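Local coordinates for flagellar hook associated protein type 3 FlgL (PDB 5YTI) that probably serves as a structural component of the bacterial flagellum, a hook-associated member of the flagellin family that in relatives helps join hook and filament, at residues Q54-I59 against D361-S366; L61-R66 against K357-Y362; Q120-A125 against S295-V300; M226-N231 against D284-S289; Q233-V238 against A258-E263. One frame throughout, in Å; residues are numbered along the deposited sequence. Where two conformers were deposited one is given.

In the fold
Contacts 1 and 2 clamp the same two long helices, 49-96 and 316-374, one after the other near one end of the molecule, their centres 8 Å apart. Both are only partly buried, but contact 1 packs aliphatic groups beside a tyrosine, whereas contact 2 is mostly amide and guanidinium. Contact 3, closest of the five to the centre of the chain, joins two shorter helices through a buried, apolar interface. Contacts 4 and 5 lie far off in the sheet region, about 70 and 77 Å from contact 1 between centres. They meet on adjacent strands: contact 4 is a buried ladder of backbone bonds, contact 5 a more exposed loop held by a single one.

Contact 1: residues Q54-I59 against D361-S366; sequences QRINNI and DYLDIS
An antiparallel helix-helix packing brings Ile59, Ile56 and Arg55 of helix 49-96 against Tyr362, Leu363 and Ser366 of helix 316-374, toward one end of the elongated molecule. The segment axes run 158° apart and come within 10.7 Å. Ile59 points into the seam: its CD1 lies 4.0 Å from Tyr362 CD2 and 4.1 Å from Leu363 CD1, so one methyl serves both neighbours. Ile56 extends this seam, its CG2 standing 4.4 Å from Leu363 CD1. On the other flank, Arg55 sends its methylenes across the phenol end of Tyr362 at about a right angle. Tyr362 has CG anti to its backbone N (chi1 -170°), which starts its side chain toward helix 49-96. Ser366 OG lies beside Arg55 CD and donates to Tyr362 O of its own helix at 3.0 Å. Such pairing of a helix from the N-terminal region with one from the C-terminal region is characteristic of the flagellin family.

Contact 2: residues L61-R66 against K357-Y362; sequences LFQNNR and KANNDY
Asn359 of helix 316-374 is the side chain around which Phe62, Gln63 and Arg66 of helix 49-96 gather, where the segments 61-66 and 357-362 pass antiparallel at 165°. Its ND2 lies 3.6 Å from Phe62 CB, while Gln63 OE1 comes within 3.9 Å of Asn359 CB. The Gln63 and Asn359 side chains lie alongside, heading opposite ways, their amide planes 88° apart. Asn360 stands beside them, with its OD1 4.2 Å from Gln63 OE1, a proximity of two oxygens and not a bond. Arg66 enters from one turn further along, its guanidinium edge directed at the Asn359 amide; the two nitrogens that meet there are both donors, and because Arg66 was modelled in two conformers the detail is doubtful. The same caution applies to its very short approach to Gln63 OE1.

What positions Asn359 lies outside the helix pair: its ND2 donates to Val167 O. Asn65 does likewise from the partner helix, giving its ND2 to Ala166 O, and Phe62 also touches Ala166. Strand 164-168 thus lies against both helices, taking one amide from each.

Contact 3: residues Q120-A125 against S295-V300; sequences QLLDYA and SIFSTV
Phe297 and Leu122 form the one ring-face contact between the two segments: Leu122 CD2 sits 4.0 Å from the centroid of the Phe297 ring and 20° off its normal, a CH-pi contact. At the ring's edge come two further groups from helix 104-125. Ala125 CB lies 3.8 Å from Phe297 CZ, and Leu121 O is near CE1 of the same ring, so Phe297 rests with a face on one residue and its rim on two others. The remaining apolar contacts belong to Leu121, whose CD1 branch is 4.0 Å from Ile296 CG2, the two side chains crossing at about a right angle, and 4.4 Å from Val300 CG2.

The contact between the segments is apolar; the polar groups find partners in their own segment or in neighbouring parts of the fold. Ser295 is the N-cap of helix 296-307: its OG accepts from Ser298 N at 3.2 Å, the N-H pointing nearly straight at it (171°). Ser298 OG in turn bonds Glu294 just before the cap.

The segments run antiparallel, 10.9 Å between axes. Val146 of strand 146-148 touches Leu122, Ala125 and Phe297 together, Phe183 and Met184 of helix 179-184 pack by the start of helix 296-307, and helix 49-96 meets Leu121 through Ser86 and Val300 through Leu90.

Contact 4: residues M226-N231 against D284-S289; sequences MTFALN and DSFSIS
Phe228 brings the rim of its ring to the rim of Phe286: CE2 of Phe228 lies 3.7 Å from CD2 of Phe286, each atom near the plane of the other ring, so the rings meet edge to edge instead of stacking. On the same face as Phe286 is Met226, present as selenomethionine, with CB 4.2 Å from Ile288 CD1. Thr227 and Ser285 pair on the other face through Thr227 CG2 and Ser285 CB, 3.9 Å apart.

Three backbone bonds join the strands. Met226 and Phe286 form a hydrogen-bonded pair, with Met226 N to Phe286 O at 2.8 Å and Phe286 N to Met226 O at 2.9 Å. Thr227 opposite Ser285 is the non-hydrogen-bonded pair, and Phe228 N then reaches Asp284 O at 3.1 Å.

The polar ends at the start of segment 284-289 are occupied by neighbours: the Asp284 carboxylate accepts from Thr203 N and Gly204 N, and Ser285 OG bonds Thr198. Strand 224-230 has strand 236-242 on its far side, and strand 285-290 has strand 193-197, which makes 224-230 and 285-290 an interior pair of strands in an antiparallel beta sheet.

Contact 5: residues Q233-V238 against A258-E263; sequences QGNLVV and APLYQE
Val238 N donates to Pro259 O at 3.2 Å, the N-H aimed almost straight at the oxygen (171°), and this is the one hydrogen bond joining strand 236-242 to the loop 258-263. It anchors a single bridge, with Val237 and Leu260 closest in the backbone at 4.2 Å between their CA atoms. The touching parts of the two segments run at nearly a right angle (98°), consistent with a single bridge and no ladder.

Around the bond the fit is aliphatic. Val237 turns its CG2 methyl to the loop, 3.7 Å from Ala258 CB and 4.3 Å from Leu260 CB. Val238 works toward the other end of the loop: its CG2, anti to the carbonyl carbon, stands 3.5 Å from Tyr261 CB, touching the root of that side chain more than its ring. Tyr261 has CG anti to its own backbone N (chi1 162°). Glu263 N lies 4.1 Å above the plane of the Tyr261 ring, over its centre. Further out, Asn235 CB brushes Leu260 CD2 at 4.3 Å.

Val238 also packs on Met226 and Phe228 of the next strand, so this valine touches both the neighbouring strand and the loop. With one backbone bond and mostly aliphatic contacts, the attachment of the loop probably rests largely on apolar packing around Val237 and Val238.

Contact 1: residues Q54-I59 against D361-S366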
# COMPACT_ATOMS: atom_id res chain seq x y z
N GLN A 54 -7.42 -14.03 -43.97
CA GLN A 54 -7.08 -12.94 -43.01
C GLN A 54 -7.33 -13.35 -41.55
O GLN A 54 -6.81 -12.71 -40.64
CB GLN A 54 -7.78 -11.60 -43.34
CG GLN A 54 -6.99 -10.36 -42.89
N ARG A 55 -8.13 -14.41 -41.33
CA ARG A 55 -8.41 -14.96 -39.99
C ARG A 55 -7.19 -15.75 -39.55
O ARG A 55 -6.66 -15.56 -38.46
CB ARG A 55 -9.64 -15.90 -39.98
CG ARG A 55 -10.34 -16.03 -38.62
CD ARG A 55 -11.41 -17.14 -38.52
NE ARG A 55 -12.35 -17.22 -39.64
CZ ARG A 55 -13.39 -16.40 -39.86
NH1 ARG A 55 -13.66 -15.37 -39.05
NH2 ARG A 55 -14.15 -16.60 -40.94
N ILE A 56 -6.74 -16.63 -40.42
CA ILE A 56 -5.52 -17.34 -40.20
C ILE A 56 -4.36 -16.35 -40.01
O ILE A 56 -3.50 -16.59 -39.18
CB ILE A 56 -5.26 -18.34 -41.33
CG1 ILE A 56 -6.39 -19.37 -41.38
CG2 ILE A 56 -3.94 -19.05 -41.15
CD1 ILE A 56 -6.46 -20.04 -42.74
N ASN A 57 -4.33 -15.23 -40.73
CA ASN A 57 -3.27 -14.24 -40.50
C ASN A 57 -3.40 -13.65 -39.09
O ASN A 57 -2.39 -13.41 -38.40
CB ASN A 57 -3.28 -13.12 -41.55
CG ASN A 57 -2.75 -13.56 -42.90
OD1 ASN A 57 -1.76 -14.28 -42.96
ND2 ASN A 57 -3.40 -13.12 -43.98
N ASN A 58 -4.63 -13.41 -38.66
CA ASN A 58 -4.88 -12.97 -37.27
C ASN A 58 -4.38 -14.02 -36.24
O ASN A 58 -3.67 -13.67 -35.29
CB ASN A 58 -6.38 -12.62 -37.04
CG ASN A 58 -6.76 -11.27 -37.63
OD1 ASN A 58 -5.99 -10.32 -37.53
ND2 ASN A 58 -7.92 -11.18 -38.25
N ILE A 59 -4.72 -15.30 -36.48
CA ILE A 59 -4.33 -16.40 -35.59
C ILE A 59 -2.82 -16.54 -35.41
O ILE A 59 -2.36 -16.85 -34.31
CB ILE A 59 -4.88 -17.75 -36.08
CG1 ILE A 59 -6.39 -17.78 -35.95
CG2 ILE A 59 -4.27 -18.89 -35.28
CD1 ILE A 59 -7.02 -19.08 -36.41
N ASP A 361 -8.08 -24.60 -31.44
CA ASP A 361 -9.51 -24.97 -31.70
C ASP A 361 -10.10 -24.15 -32.87
O ASP A 361 -10.87 -24.67 -33.69
CB ASP A 361 -10.42 -24.75 -30.45
CG ASP A 361 -10.39 -25.91 -29.43
OD1 ASP A 361 -10.09 -27.06 -29.80
OD2 ASP A 361 -10.71 -25.66 -28.24
N TYR A 362 -9.73 -22.86 -32.90
CA TYR A 362 -10.19 -21.85 -33.87
C TYR A 362 -9.45 -21.95 -35.22
O TYR A 362 -9.85 -21.34 -36.21
CB TYR A 362 -10.01 -20.44 -33.25
CG TYR A 362 -10.63 -19.24 -33.96
CD1 TYR A 362 -11.89 -19.31 -34.58
CD2 TYR A 362 -9.98 -17.99 -33.97
CE1 TYR A 362 -12.45 -18.21 -35.21
CE2 TYR A 362 -10.54 -16.88 -34.59
CZ TYR A 362 -11.77 -17.00 -35.21
OH TYR A 362 -12.33 -15.91 -35.82
N LEU A 363 -8.37 -22.73 -35.26
CA LEU A 363 -7.66 -23.06 -36.50
C LEU A 363 -8.13 -24.43 -37.02
O LEU A 363 -8.42 -24.58 -38.20
CB LEU A 363 -6.17 -23.10 -36.21
CG LEU A 363 -5.18 -23.42 -37.32
CD1 LEU A 363 -4.93 -22.16 -38.13
CD2 LEU A 363 -3.88 -23.96 -36.72
N ASP A 364 -8.18 -25.42 -36.13
CA ASP A 364 -8.72 -26.72 -36.48
C ASP A 364 -10.11 -26.45 -37.14
O ASP A 364 -10.48 -27.16 -38.09
CB ASP A 364 -8.82 -27.68 -35.26
CG ASP A 364 -7.43 -28.30 -34.79
OD1 ASP A 364 -6.33 -28.00 -35.32
OD2 ASP A 364 -7.45 -29.11 -33.83
N ILE A 365 -10.84 -25.43 -36.67
CA ILE A 365 -12.13 -25.03 -37.29
C ILE A 365 -12.00 -24.31 -38.63
O ILE A 365 -12.81 -24.51 -39.53
CB ILE A 365 -13.00 -24.13 -36.37
CG1 ILE A 365 -13.57 -24.95 -35.21
CG2 ILE A 365 -14.14 -23.48 -37.16
CD1 ILE A 365 -14.72 -24.29 -34.46
N SER A 366 -11.01 -23.43 -38.77
CA SER A 366 -10.79 -22.75 -40.05
C SER A 366 -10.25 -23.71 -41.10
O SER A 366 -10.50 -23.53 -42.29
CB SER A 366 -9.82 -21.56 -39.89
OG SER A 366 -10.37 -20.53 -39.08

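Contact 2: residues L61-R66 against K357-Y362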
# COMPACT_ATOMS: atom_id res chain seq x y z
N LEU A 61 -0.69 -14.22 -35.44
CA LEU A 61 -0.31 -13.09 -34.62
C LEU A 61 -0.71 -13.33 -33.15
O LEU A 61 0.05 -12.99 -32.21
CB LEU A 61 -0.99 -11.82 -35.15
CG LEU A 61 -0.77 -10.55 -34.32
CD1 LEU A 61 0.69 -10.13 -34.37
CD2 LEU A 61 -1.70 -9.42 -34.75
N PHE A 62 -1.91 -13.88 -32.97
CA PHE A 62 -2.43 -14.23 -31.65
C PHE A 62 -1.53 -15.31 -30.99
O PHE A 62 -1.15 -15.16 -29.82
CB PHE A 62 -3.91 -14.72 -31.72
CG PHE A 62 -4.94 -13.64 -32.08
CD1 PHE A 62 -4.62 -12.27 -32.11
CD2 PHE A 62 -6.27 -14.01 -32.36
CE1 PHE A 62 -5.59 -11.32 -32.44
CE2 PHE A 62 -7.22 -13.06 -32.68
CZ PHE A 62 -6.88 -11.71 -32.73
N GLN A 63 -1.17 -16.37 -31.73
CA GLN A 63 -0.19 -17.39 -31.27
C GLN A 63 1.23 -16.82 -31.03
O GLN A 63 1.88 -17.18 -30.05
CB GLN A 63 -0.11 -18.58 -32.25
CG GLN A 63 -1.44 -19.15 -32.72
CD GLN A 63 -1.47 -20.66 -32.78
OE1 GLN A 63 -1.52 -21.32 -31.74
NE2 GLN A 63 -1.48 -21.21 -34.00
N ASN A 64 1.71 -15.94 -31.92
CA ASN A 64 3.00 -15.26 -31.75
C ASN A 64 2.94 -14.38 -30.49
O ASN A 64 3.79 -14.51 -29.60
CB ASN A 64 3.33 -14.42 -33.01
CG ASN A 64 4.84 -14.18 -33.21
OD1 ASN A 64 5.60 -15.11 -33.56
ND2 ASN A 64 5.27 -12.92 -33.04
N ASN A 65 1.93 -13.53 -30.38
CA ASN A 65 1.76 -12.72 -29.18
C ASN A 65 1.74 -13.54 -27.85
O ASN A 65 2.30 -13.08 -26.83
CB ASN A 65 0.50 -11.85 -29.30
CG ASN A 65 0.73 -10.60 -30.13
OD1 ASN A 65 1.85 -10.27 -30.51
ND2 ASN A 65 -0.36 -9.88 -30.42
N ARG A 66 1.07 -14.71 -27.88
CA ARG A 66 0.99 -15.62 -26.72
C ARG A 66 2.36 -16.19 -26.39
O ARG A 66 2.84 -16.03 -25.28
CB ARG A 66 -0.00 -16.77 -26.97
CG ARG A 66 0.18 -17.98 -26.06
CD ARG A 66 -0.73 -19.15 -26.42
NE ARG A 66 -0.25 -19.91 -27.58
CZ ARG A 66 -0.88 -19.96 -28.76
NH1 ARG A 66 -2.01 -19.34 -28.95
NH2 ARG A 66 -0.36 -20.66 -29.76
N LYS A 357 -4.89 -23.59 -26.27
CA LYS A 357 -5.88 -24.62 -26.63
C LYS A 357 -7.00 -24.03 -27.48
O LYS A 357 -7.55 -24.71 -28.36
CB LYS A 357 -6.47 -25.33 -25.40
CG LYS A 357 -7.54 -26.38 -25.72
N ALA A 358 -7.34 -22.76 -27.22
CA ALA A 358 -8.45 -22.09 -27.89
C ALA A 358 -8.09 -21.56 -29.29
O ALA A 358 -8.96 -21.38 -30.13
CB ALA A 358 -8.96 -20.94 -27.03
N ASN A 359 -6.80 -21.29 -29.52
CA ASN A 359 -6.32 -20.90 -30.85
C ASN A 359 -6.05 -22.13 -31.73
O ASN A 359 -6.15 -22.06 -32.93
CB ASN A 359 -5.06 -20.02 -30.73
CG ASN A 359 -5.38 -18.62 -30.22
OD1 ASN A 359 -6.54 -18.24 -30.09
ND2 ASN A 359 -4.34 -17.84 -29.95
N ASN A 360 -5.73 -23.28 -31.14
CA ASN A 360 -5.64 -24.48 -31.95
C ASN A 360 -7.07 -25.02 -32.22
O ASN A 360 -7.24 -25.81 -33.15
CB ASN A 360 -4.68 -25.55 -31.34
CG ASN A 360 -3.20 -25.37 -31.77
OD1 ASN A 360 -2.88 -25.10 -32.95
ND2 ASN A 360 -2.29 -25.55 -30.80
N ASP A 361 -8.08 -24.60 -31.44
CA ASP A 361 -9.51 -24.97 -31.70
C ASP A 361 -10.10 -24.15 -32.87
O ASP A 361 -10.87 -24.67 -33.69
CB ASP A 361 -10.42 -24.75 -30.45
CG ASP A 361 -10.39 -25.91 -29.43
OD1 ASP A 361 -10.09 -27.06 -29.80
OD2 ASP A 361 -10.71 -25.66 -28.24
N TYR A 362 -9.73 -22.86 -32.90
CA TYR A 362 -10.19 -21.85 -33.87
C TYR A 362 -9.45 -21.95 -35.22
O TYR A 362 -9.85 -21.34 -36.21
CB TYR A 362 -10.01 -20.44 -33.25
CG TYR A 362 -10.63 -19.24 -33.96
CD1 TYR A 362 -11.89 -19.31 -34.58
CD2 TYR A 362 -9.98 -17.99 -33.97
CE1 TYR A 362 -12.45 -18.21 -35.21
CE2 TYR A 362 -10.54 -16.88 -34.59
CZ TYR A 362 -11.77 -17.00 -35.21
OH TYR A 362 -12.33 -15.91 -35.82

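Contact 3: residues Q120-A125 against S295-V300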
# COMPACT_ATOMS: atom_id res chain seq x y z
N GLN A 120 21.50 -5.73 -4.54
CA GLN A 120 20.90 -6.86 -5.27
C GLN A 120 19.50 -6.47 -5.78
O GLN A 120 19.18 -6.65 -6.95
CB GLN A 120 20.86 -8.10 -4.36
CG GLN A 120 20.60 -9.43 -5.06
CD GLN A 120 21.35 -10.61 -4.45
OE1 GLN A 120 22.31 -11.10 -5.04
NE2 GLN A 120 20.91 -11.09 -3.27
N LEU A 121 18.68 -5.90 -4.91
CA LEU A 121 17.30 -5.56 -5.24
C LEU A 121 17.21 -4.44 -6.25
O LEU A 121 16.31 -4.42 -7.07
CB LEU A 121 16.51 -5.21 -3.99
CG LEU A 121 16.24 -6.37 -3.03
CD1 LEU A 121 15.65 -5.82 -1.77
CD2 LEU A 121 15.29 -7.38 -3.62
N LEU A 122 18.15 -3.51 -6.20
CA LEU A 122 18.23 -2.48 -7.26
C LEU A 122 18.58 -3.06 -8.65
O LEU A 122 18.19 -2.51 -9.67
CB LEU A 122 19.24 -1.38 -6.88
CG LEU A 122 18.86 -0.56 -5.66
CD1 LEU A 122 20.04 0.11 -4.98
CD2 LEU A 122 17.81 0.49 -6.03
N ASP A 123 19.35 -4.15 -8.67
CA ASP A 123 19.76 -4.77 -9.92
C ASP A 123 18.49 -5.43 -10.47
O ASP A 123 18.18 -5.26 -11.65
CB ASP A 123 20.89 -5.81 -9.72
CG ASP A 123 22.28 -5.17 -9.39
OD1 ASP A 123 22.34 -3.94 -9.28
OD2 ASP A 123 23.30 -5.91 -9.26
N TYR A 124 17.74 -6.11 -9.60
CA TYR A 124 16.50 -6.79 -10.02
C TYR A 124 15.48 -5.78 -10.52
O TYR A 124 14.83 -5.98 -11.55
CB TYR A 124 15.89 -7.64 -8.90
CG TYR A 124 16.80 -8.72 -8.31
CD1 TYR A 124 17.72 -9.41 -9.10
CD2 TYR A 124 16.70 -9.07 -6.99
CE1 TYR A 124 18.54 -10.41 -8.57
CE2 TYR A 124 17.51 -10.06 -6.45
CZ TYR A 124 18.42 -10.73 -7.24
OH TYR A 124 19.22 -11.69 -6.67
N ALA A 125 15.34 -4.67 -9.81
CA ALA A 125 14.39 -3.66 -10.25
C ALA A 125 14.82 -3.08 -11.59
O ALA A 125 13.98 -2.64 -12.37
CB ALA A 125 14.28 -2.56 -9.22
N SER A 295 9.19 2.78 -0.55
CA SER A 295 9.88 1.71 -1.33
C SER A 295 10.54 0.66 -0.48
O SER A 295 10.93 0.92 0.64
CB SER A 295 10.96 2.29 -2.27
OG SER A 295 11.99 3.03 -1.60
N ILE A 296 10.66 -0.54 -1.00
CA ILE A 296 11.40 -1.56 -0.29
C ILE A 296 12.76 -0.98 -0.03
O ILE A 296 13.36 -1.20 1.01
CB ILE A 296 11.65 -2.80 -1.12
CG1 ILE A 296 10.35 -3.45 -1.52
CG2 ILE A 296 12.46 -3.81 -0.34
CD1 ILE A 296 10.49 -4.18 -2.84
N PHE A 297 13.26 -0.25 -1.00
CA PHE A 297 14.60 0.28 -0.93
C PHE A 297 14.84 1.08 0.33
O PHE A 297 15.76 0.76 1.08
CB PHE A 297 14.90 1.07 -2.17
CG PHE A 297 14.55 0.33 -3.42
CD1 PHE A 297 15.15 -0.88 -3.69
CD2 PHE A 297 13.60 0.83 -4.30
CE1 PHE A 297 14.84 -1.57 -4.84
CE2 PHE A 297 13.29 0.14 -5.45
CZ PHE A 297 13.90 -1.06 -5.72
N SER A 298 14.04 2.11 0.61
CA SER A 298 14.26 2.83 1.86
C SER A 298 14.04 1.91 3.09
O SER A 298 14.74 2.07 4.07
CB SER A 298 13.50 4.17 1.94
OG SER A 298 12.15 3.96 2.23
N THR A 299 13.14 0.92 3.03
CA THR A 299 13.01 -0.06 4.13
C THR A 299 14.37 -0.71 4.46
O THR A 299 14.77 -0.84 5.62
CB THR A 299 11.97 -1.19 3.84
OG1 THR A 299 10.64 -0.71 3.98
CG2 THR A 299 12.14 -2.32 4.84
N VAL A 300 15.08 -1.12 3.43
CA VAL A 300 16.39 -1.71 3.63
C VAL A 300 17.46 -0.69 4.05
O VAL A 300 18.33 -1.02 4.86
CB VAL A 300 16.88 -2.47 2.39
CG1 VAL A 300 18.23 -3.09 2.68
CG2 VAL A 300 15.88 -3.54 1.96

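Contact 4: residues M226-N231 against D284-S289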
# COMPACT_ATOMS: atom_id res chain seq x y z
N MSE A 226 1.89 9.84 21.74
CA MSE A 226 1.79 9.08 22.97
C MSE A 226 2.85 9.61 23.89
O MSE A 226 4.04 9.64 23.56
CB MSE A 226 2.02 7.59 22.70
CG MSE A 226 1.78 6.71 23.94
SE MSE A 226 2.27 4.82 23.62
CE MSE A 226 0.37 4.36 23.48
N THR A 227 2.42 10.04 25.06
CA THR A 227 3.28 10.76 25.96
C THR A 227 3.13 10.05 27.32
O THR A 227 2.00 9.85 27.81
CB THR A 227 2.88 12.28 25.99
OG1 THR A 227 1.52 12.44 25.56
CG2 THR A 227 3.71 13.14 24.99
N PHE A 228 4.25 9.61 27.88
CA PHE A 228 4.26 9.03 29.24
C PHE A 228 4.52 10.12 30.30
O PHE A 228 5.49 10.88 30.21
CB PHE A 228 5.32 7.90 29.36
CG PHE A 228 5.13 6.81 28.35
CD1 PHE A 228 4.27 5.77 28.59
CD2 PHE A 228 5.77 6.86 27.14
CE1 PHE A 228 4.04 4.81 27.64
CE2 PHE A 228 5.55 5.89 26.18
CZ PHE A 228 4.68 4.87 26.43
N ALA A 229 3.66 10.22 31.30
CA ALA A 229 3.92 11.17 32.38
C ALA A 229 3.23 10.79 33.70
O ALA A 229 2.75 9.65 33.84
CB ALA A 229 3.57 12.60 31.94
N LEU A 230 3.19 11.74 34.64
CA LEU A 230 2.91 11.47 36.07
C LEU A 230 1.52 11.80 36.62
O LEU A 230 0.94 12.86 36.34
CB LEU A 230 3.96 12.15 36.95
CG LEU A 230 5.39 11.61 36.76
CD1 LEU A 230 6.40 12.53 37.43
CD2 LEU A 230 5.49 10.17 37.27
N ASN A 231 1.03 10.85 37.41
CA ASN A 231 -0.07 11.06 38.35
C ASN A 231 0.29 12.12 39.36
O ASN A 231 1.48 12.34 39.65
CB ASN A 231 -0.34 9.76 39.14
CG ASN A 231 -1.52 8.98 38.60
OD1 ASN A 231 -2.28 9.47 37.78
ND2 ASN A 231 -1.68 7.76 39.09
N ASP A 284 9.06 10.85 27.88
CA ASP A 284 9.30 9.99 26.72
C ASP A 284 8.05 10.02 25.86
O ASP A 284 6.93 10.16 26.37
CB ASP A 284 9.66 8.57 27.16
CG ASP A 284 11.06 8.46 27.73
OD1 ASP A 284 11.74 9.51 27.79
OD2 ASP A 284 11.51 7.35 28.09
N SER A 285 8.24 9.91 24.56
CA SER A 285 7.10 9.97 23.65
C SER A 285 7.34 9.15 22.40
O SER A 285 8.49 8.95 21.97
CB SER A 285 6.77 11.43 23.29
OG SER A 285 7.94 12.13 22.87
N PHE A 286 6.22 8.68 21.84
CA PHE A 286 6.21 8.08 20.52
C PHE A 286 5.14 8.73 19.62
O PHE A 286 4.13 9.27 20.08
CB PHE A 286 5.95 6.57 20.63
CG PHE A 286 7.00 5.82 21.41
CD1 PHE A 286 8.18 5.42 20.81
CD2 PHE A 286 6.80 5.49 22.72
CE1 PHE A 286 9.15 4.72 21.51
CE2 PHE A 286 7.76 4.78 23.43
CZ PHE A 286 8.94 4.40 22.83
N SER A 287 5.39 8.70 18.32
CA SER A 287 4.45 9.28 17.37
C SER A 287 3.78 8.17 16.57
O SER A 287 4.41 7.15 16.26
CB SER A 287 5.19 10.18 16.40
OG SER A 287 4.33 10.57 15.38
N ILE A 288 2.49 8.34 16.25
CA ILE A 288 1.74 7.29 15.55
C ILE A 288 0.86 7.84 14.42
O ILE A 288 -0.05 8.66 14.64
CB ILE A 288 0.86 6.48 16.51
CG1 ILE A 288 1.65 6.03 17.73
CG2 ILE A 288 0.26 5.30 15.78
CD1 ILE A 288 0.81 5.98 18.97
N SER A 289 1.08 7.35 13.21
CA SER A 289 0.71 8.10 12.04
C SER A 289 0.22 7.19 10.93
O SER A 289 0.70 6.06 10.80
CB SER A 289 1.96 8.86 11.60
OG SER A 289 3.13 8.23 12.14

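Contact 5: residues Q233-V238 against A258-E263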
# COMPACT_ATOMS: atom_id res chain seq x y z
N GLN A 233 -0.47 11.46 42.30
CA GLN A 233 0.10 10.39 43.18
C GLN A 233 1.59 10.05 42.94
O GLN A 233 2.37 9.92 43.89
CB GLN A 233 -0.71 9.10 43.02
CG GLN A 233 -2.17 9.22 43.43
CD GLN A 233 -3.15 8.69 42.39
OE1 GLN A 233 -3.44 9.35 41.38
NE2 GLN A 233 -3.68 7.51 42.66
N GLY A 234 1.99 9.87 41.68
CA GLY A 234 3.39 9.61 41.36
C GLY A 234 3.55 8.48 40.38
O GLY A 234 4.60 8.35 39.75
N ASN A 235 2.52 7.66 40.27
CA ASN A 235 2.43 6.63 39.22
C ASN A 235 2.62 7.11 37.74
O ASN A 235 2.03 8.12 37.31
CB ASN A 235 1.09 5.88 39.33
CG ASN A 235 1.21 4.59 40.12
OD1 ASN A 235 0.57 4.44 41.16
ND2 ASN A 235 2.03 3.65 39.64
N LEU A 236 3.42 6.36 36.98
CA LEU A 236 3.58 6.60 35.54
C LEU A 236 2.27 6.31 34.83
O LEU A 236 1.53 5.39 35.21
CB LEU A 236 4.66 5.70 34.97
CG LEU A 236 6.03 6.31 34.72
CD1 LEU A 236 7.07 5.20 34.59
CD2 LEU A 236 5.99 7.20 33.49
N VAL A 237 1.99 7.08 33.78
CA VAL A 237 0.67 7.07 33.16
C VAL A 237 0.82 7.31 31.66
O VAL A 237 1.82 7.85 31.20
CB VAL A 237 -0.24 8.10 33.90
CG1 VAL A 237 -0.40 9.39 33.10
CG2 VAL A 237 -1.61 7.51 34.23
N VAL A 238 -0.18 6.89 30.88
CA VAL A 238 -0.07 6.88 29.41
C VAL A 238 -1.12 7.76 28.79
O VAL A 238 -2.34 7.58 29.04
CB VAL A 238 -0.26 5.45 28.85
CG1 VAL A 238 -0.36 5.43 27.33
CG2 VAL A 238 0.88 4.57 29.29
N ALA A 258 -6.29 9.53 33.91
CA ALA A 258 -5.60 8.74 32.90
C ALA A 258 -5.38 7.26 33.29
O ALA A 258 -5.16 6.95 34.46
CB ALA A 258 -4.27 9.39 32.56
N PRO A 259 -5.44 6.34 32.30
CA PRO A 259 -5.00 4.95 32.57
C PRO A 259 -3.51 4.85 32.88
O PRO A 259 -2.71 5.55 32.27
CB PRO A 259 -5.34 4.18 31.26
CG PRO A 259 -5.71 5.22 30.25
CD PRO A 259 -6.14 6.47 31.00
N LEU A 260 -3.15 3.96 33.79
CA LEU A 260 -1.75 3.80 34.19
C LEU A 260 -1.07 2.71 33.31
O LEU A 260 -1.74 1.88 32.70
CB LEU A 260 -1.62 3.49 35.69
CG LEU A 260 -2.91 3.61 36.53
CD1 LEU A 260 -3.69 2.29 36.60
CD2 LEU A 260 -2.57 4.10 37.94
N TYR A 261 0.25 2.77 33.24
CA TYR A 261 1.05 1.96 32.32
C TYR A 261 1.40 0.60 32.95
O TYR A 261 2.26 0.54 33.83
CB TYR A 261 2.33 2.74 31.94
CG TYR A 261 3.47 1.91 31.35
CD1 TYR A 261 3.36 1.34 30.09
CD2 TYR A 261 4.67 1.73 32.05
CE1 TYR A 261 4.40 0.59 29.55
CE2 TYR A 261 5.70 0.97 31.51
CZ TYR A 261 5.56 0.41 30.26
OH TYR A 261 6.57 -0.34 29.71
N GLN A 262 0.72 -0.47 32.50
CA GLN A 262 1.11 -1.84 32.81
C GLN A 262 2.12 -2.33 31.69
O GLN A 262 1.81 -2.36 30.49
CB GLN A 262 -0.14 -2.77 33.06
CG GLN A 262 0.11 -4.01 33.97
CD GLN A 262 -1.17 -4.66 34.55
OE1 GLN A 262 -2.28 -4.36 34.11
NE2 GLN A 262 -1.01 -5.56 35.55
N GLU A 263 3.35 -2.62 32.10
CA GLU A 263 4.33 -3.28 31.22
C GLU A 263 3.70 -4.40 30.38
O GLU A 263 2.99 -5.26 30.88
CB GLU A 263 5.48 -3.83 32.07
CG GLU A 263 6.65 -4.28 31.24
CD GLU A 263 7.86 -4.54 32.07
OE1 GLU A 263 7.82 -4.20 33.28
OE2 GLU A 263 8.84 -5.09 31.51